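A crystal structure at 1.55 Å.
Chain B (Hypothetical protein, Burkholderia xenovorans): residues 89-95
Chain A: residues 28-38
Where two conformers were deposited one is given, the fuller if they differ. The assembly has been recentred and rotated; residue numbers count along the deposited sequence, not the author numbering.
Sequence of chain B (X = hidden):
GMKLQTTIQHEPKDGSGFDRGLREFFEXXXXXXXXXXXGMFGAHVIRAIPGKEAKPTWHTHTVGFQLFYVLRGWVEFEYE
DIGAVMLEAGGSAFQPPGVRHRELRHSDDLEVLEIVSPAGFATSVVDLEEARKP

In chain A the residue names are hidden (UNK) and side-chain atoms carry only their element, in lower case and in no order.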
# COMPACT_ATOMS: atom_id res chain seq x y z
N ALA B 89 14.50 20.42 -10.93
CA ALA B 89 13.29 19.99 -11.61
C ALA B 89 13.58 18.65 -12.29
O ALA B 89 14.63 18.47 -12.92
CB ALA B 89 12.78 21.05 -12.60
N GLY B 90 12.67 17.71 -12.17
CA GLY B 90 12.85 16.39 -12.72
C GLY B 90 13.47 15.38 -11.77
O GLY B 90 13.54 14.20 -12.07
N GLY B 91 14.02 15.88 -10.67
CA GLY B 91 14.62 15.04 -9.65
C GLY B 91 13.56 14.38 -8.79
O GLY B 91 12.49 14.98 -8.51
N SER B 92 13.89 13.18 -8.32
CA SER B 92 12.97 12.45 -7.44
C SER B 92 13.69 11.87 -6.26
O SER B 92 14.87 11.54 -6.36
CB SER B 92 12.27 11.34 -8.19
OG SER B 92 13.18 10.44 -8.81
N ALA B 93 13.00 11.81 -5.13
CA ALA B 93 13.52 11.21 -3.90
C ALA B 93 12.47 10.27 -3.33
O ALA B 93 11.41 10.70 -2.88
CB ALA B 93 13.89 12.27 -2.85
N PHE B 94 12.82 8.98 -3.30
CA PHE B 94 12.04 7.98 -2.59
C PHE B 94 12.60 7.90 -1.16
O PHE B 94 13.79 7.67 -0.96
CB PHE B 94 12.18 6.59 -3.25
CG PHE B 94 11.69 5.50 -2.37
CD1 PHE B 94 10.33 5.35 -2.21
CD2 PHE B 94 12.56 4.66 -1.70
CE1 PHE B 94 9.83 4.40 -1.31
CE2 PHE B 94 12.05 3.68 -0.83
CZ PHE B 94 10.70 3.58 -0.65
N GLN B 95 11.72 8.13 -0.16
CA GLN B 95 12.12 8.14 1.25
C GLN B 95 11.58 6.92 1.95
O GLN B 95 10.37 6.81 2.10
CB GLN B 95 11.57 9.43 1.90
CG GLN B 95 12.10 10.69 1.27
CD GLN B 95 11.88 11.97 2.12
OE1 GLN B 95 11.03 12.01 3.08
NE2 GLN B 95 12.59 13.02 1.77
N UNK A 28 10.16 5.55 -21.36
CA UNK A 28 10.03 5.57 -19.89
C UNK A 28 11.37 5.84 -19.23
O UNK A 28 12.38 5.30 -19.61
c UNK A 28 5.64 3.61 -19.89
c UNK A 28 8.00 3.45 -21.31
c UNK A 28 8.09 3.87 -19.99
c UNK A 28 5.62 3.21 -21.22
c UNK A 28 9.45 4.23 -19.38
c UNK A 28 6.79 3.15 -21.92
c UNK A 28 6.90 3.95 -19.26
o UNK A 28 4.42 2.89 -21.89
N UNK A 29 11.36 6.71 -18.22
CA UNK A 29 12.54 7.04 -17.39
C UNK A 29 12.16 6.60 -15.98
O UNK A 29 11.21 7.08 -15.39
n UNK A 29 14.39 11.05 -14.14
c UNK A 29 13.57 11.66 -14.99
n UNK A 29 13.55 11.35 -16.29
c UNK A 29 14.00 8.96 -16.61
n UNK A 29 12.75 12.63 -14.57
c UNK A 29 14.42 10.36 -16.89
c UNK A 29 12.84 8.55 -17.40
N UNK A 30 12.94 5.68 -15.43
CA UNK A 30 12.64 5.09 -14.11
C UNK A 30 13.18 5.96 -12.97
O UNK A 30 14.32 6.46 -13.03
o UNK A 30 13.03 1.57 -13.07
c UNK A 30 13.27 3.70 -14.06
o UNK A 30 12.14 3.28 -12.03
c UNK A 30 12.73 2.80 -12.99
N UNK A 31 12.35 6.20 -11.94
CA UNK A 31 12.78 6.88 -10.71
C UNK A 31 13.61 5.97 -9.78
O UNK A 31 14.27 6.44 -8.82
c UNK A 31 10.72 8.31 -10.59
o UNK A 31 10.82 6.11 -9.47
c UNK A 31 11.58 7.28 -9.86
N UNK A 32 13.61 4.67 -10.02
CA UNK A 32 14.24 3.69 -9.15
C UNK A 32 13.37 3.11 -8.06
O UNK A 32 13.85 2.31 -7.23
N UNK A 33 12.12 3.54 -8.00
CA UNK A 33 11.23 3.11 -6.89
C UNK A 33 10.97 1.61 -6.95
O UNK A 33 10.94 0.94 -5.91
c UNK A 33 8.81 3.26 -6.08
c UNK A 33 9.90 3.88 -6.92
c UNK A 33 10.18 5.32 -6.45
N UNK A 34 10.84 1.04 -8.15
CA UNK A 34 10.66 -0.45 -8.26
C UNK A 34 11.81 -1.19 -7.59
O UNK A 34 11.61 -2.00 -6.69
c UNK A 34 10.52 -0.80 -9.76
c UNK A 34 10.40 -2.26 -10.03
n UNK A 34 10.64 -2.59 -11.32
o UNK A 34 10.19 -3.13 -9.15
N UNK A 35 13.04 -0.89 -7.99
CA UNK A 35 14.20 -1.59 -7.38
C UNK A 35 14.38 -1.22 -5.88
O UNK A 35 14.88 -2.03 -5.09
c UNK A 35 16.73 -2.00 -7.73
c UNK A 35 15.45 -1.32 -8.22
c UNK A 35 17.96 -1.51 -8.48
o UNK A 35 19.08 -1.66 -7.93
o UNK A 35 17.82 -0.99 -9.60
N UNK A 36 13.97 -0.02 -5.48
CA UNK A 36 14.07 0.38 -4.07
C UNK A 36 13.11 -0.36 -3.15
O UNK A 36 13.39 -0.55 -1.98
c UNK A 36 13.89 1.88 -3.90
N UNK A 37 11.95 -0.74 -3.72
CA UNK A 37 10.89 -1.32 -2.94
C UNK A 37 10.65 -2.79 -3.27
O UNK A 37 9.66 -3.38 -2.84
c UNK A 37 9.55 -0.56 -3.17
c UNK A 37 9.67 0.95 -2.83
o UNK A 37 9.10 -0.69 -4.49
N UNK A 38 11.56 -3.41 -4.03
CA UNK A 38 11.37 -4.79 -4.37
C UNK A 38 10.10 -5.01 -5.18
O UNK A 38 9.48 -6.10 -5.15
O HOH W 1 13.68 11.53 -11.42
O HOH W 2 13.79 8.45 -7.08

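Position 28 of chain A carries one carbon and then a ring of six carbons bearing one oxygen, a phenol; it lies out of reach of the chain B stretch and is Tyr A28, partly exposed, so that its polar group can meet solvent. Position 29 has three carbons, a nitrogen, and a carbon holding two more nitrogens, one of them close to the carbonyl of Gly B90. This guanidinium is Arg A29. Its NH2 donates a hydrogen bond to Gly B90 O at 3.1 Å, the oxygen lying near the guanidinium plane, where the N-H groups point.

Position 30 shows two carbons, the second with two oxygens, a carboxylate out of reach of the chain B stretch and exposed: Asp A30. Its OD1 accepts a hydrogen bond from the backbone N of position 32 at 2.9 Å, which steadies the turn after the strand. Position 31 has a carbon branching to one oxygen and one carbon, and faces Ser B92; it is Thr A31. Its CB lies 3.7 Å from Ser B92 OG, while its OG1 accepts a hydrogen bond from the N of position 33 at 3.2 Å.

Position 32 has no side-chain atoms and is Gly A32. At its phi of 91° and psi of 0°, a CB would jam against the preceding carbonyl oxygen. It occupies the N-cap position, and its O accepts from the N of position 36 at 2.9 Å in the first helical turn.

Position 33 bears a carbon branching into two carbons, beside Phe B94. This is Val A33, whose CG2 packs 4.0 Å from Phe B94 CB. Position 34, two carbons ending in one oxygen and one nitrogen, is Asn A34; position 35, three carbons ending in two oxygens, is Glu A35. Neither touches the chain B stretch; the first is partly exposed and the second exposed, which suits polar groups.

Position 36 has a single carbon, Ala A36, whose CB points toward the chain B stretch and packs 3.8 Å from Phe B94 CD2. Position 37 again branches to oxygen and carbon: Thr A37 sets CG2 3.6 Å from Phe B94 CZ, while its OG1 donates to Val A33 O at 2.8 Å, so the hydroxyl has a partner in its own chain. Position 38 has no side chain; Gly A38 leaves the helix with positive phi, which glycine tolerates readily.

The contact thus has a polar and an apolar part. The bond from Arg A29 NH2 to Gly B90 O is reinforced by water 1, which accepts from Arg A29 NH1 and donates to the same carbonyl and to Ser B92 OG; water 2 bridges the chains by accepting from Ser B92 OG and donating to Thr A31 O. Beyond them, Phe B94 packs obliquely against Val A33, Ala A36 and Thr A37.

Chain A (28-38) YRDTGVNEATG
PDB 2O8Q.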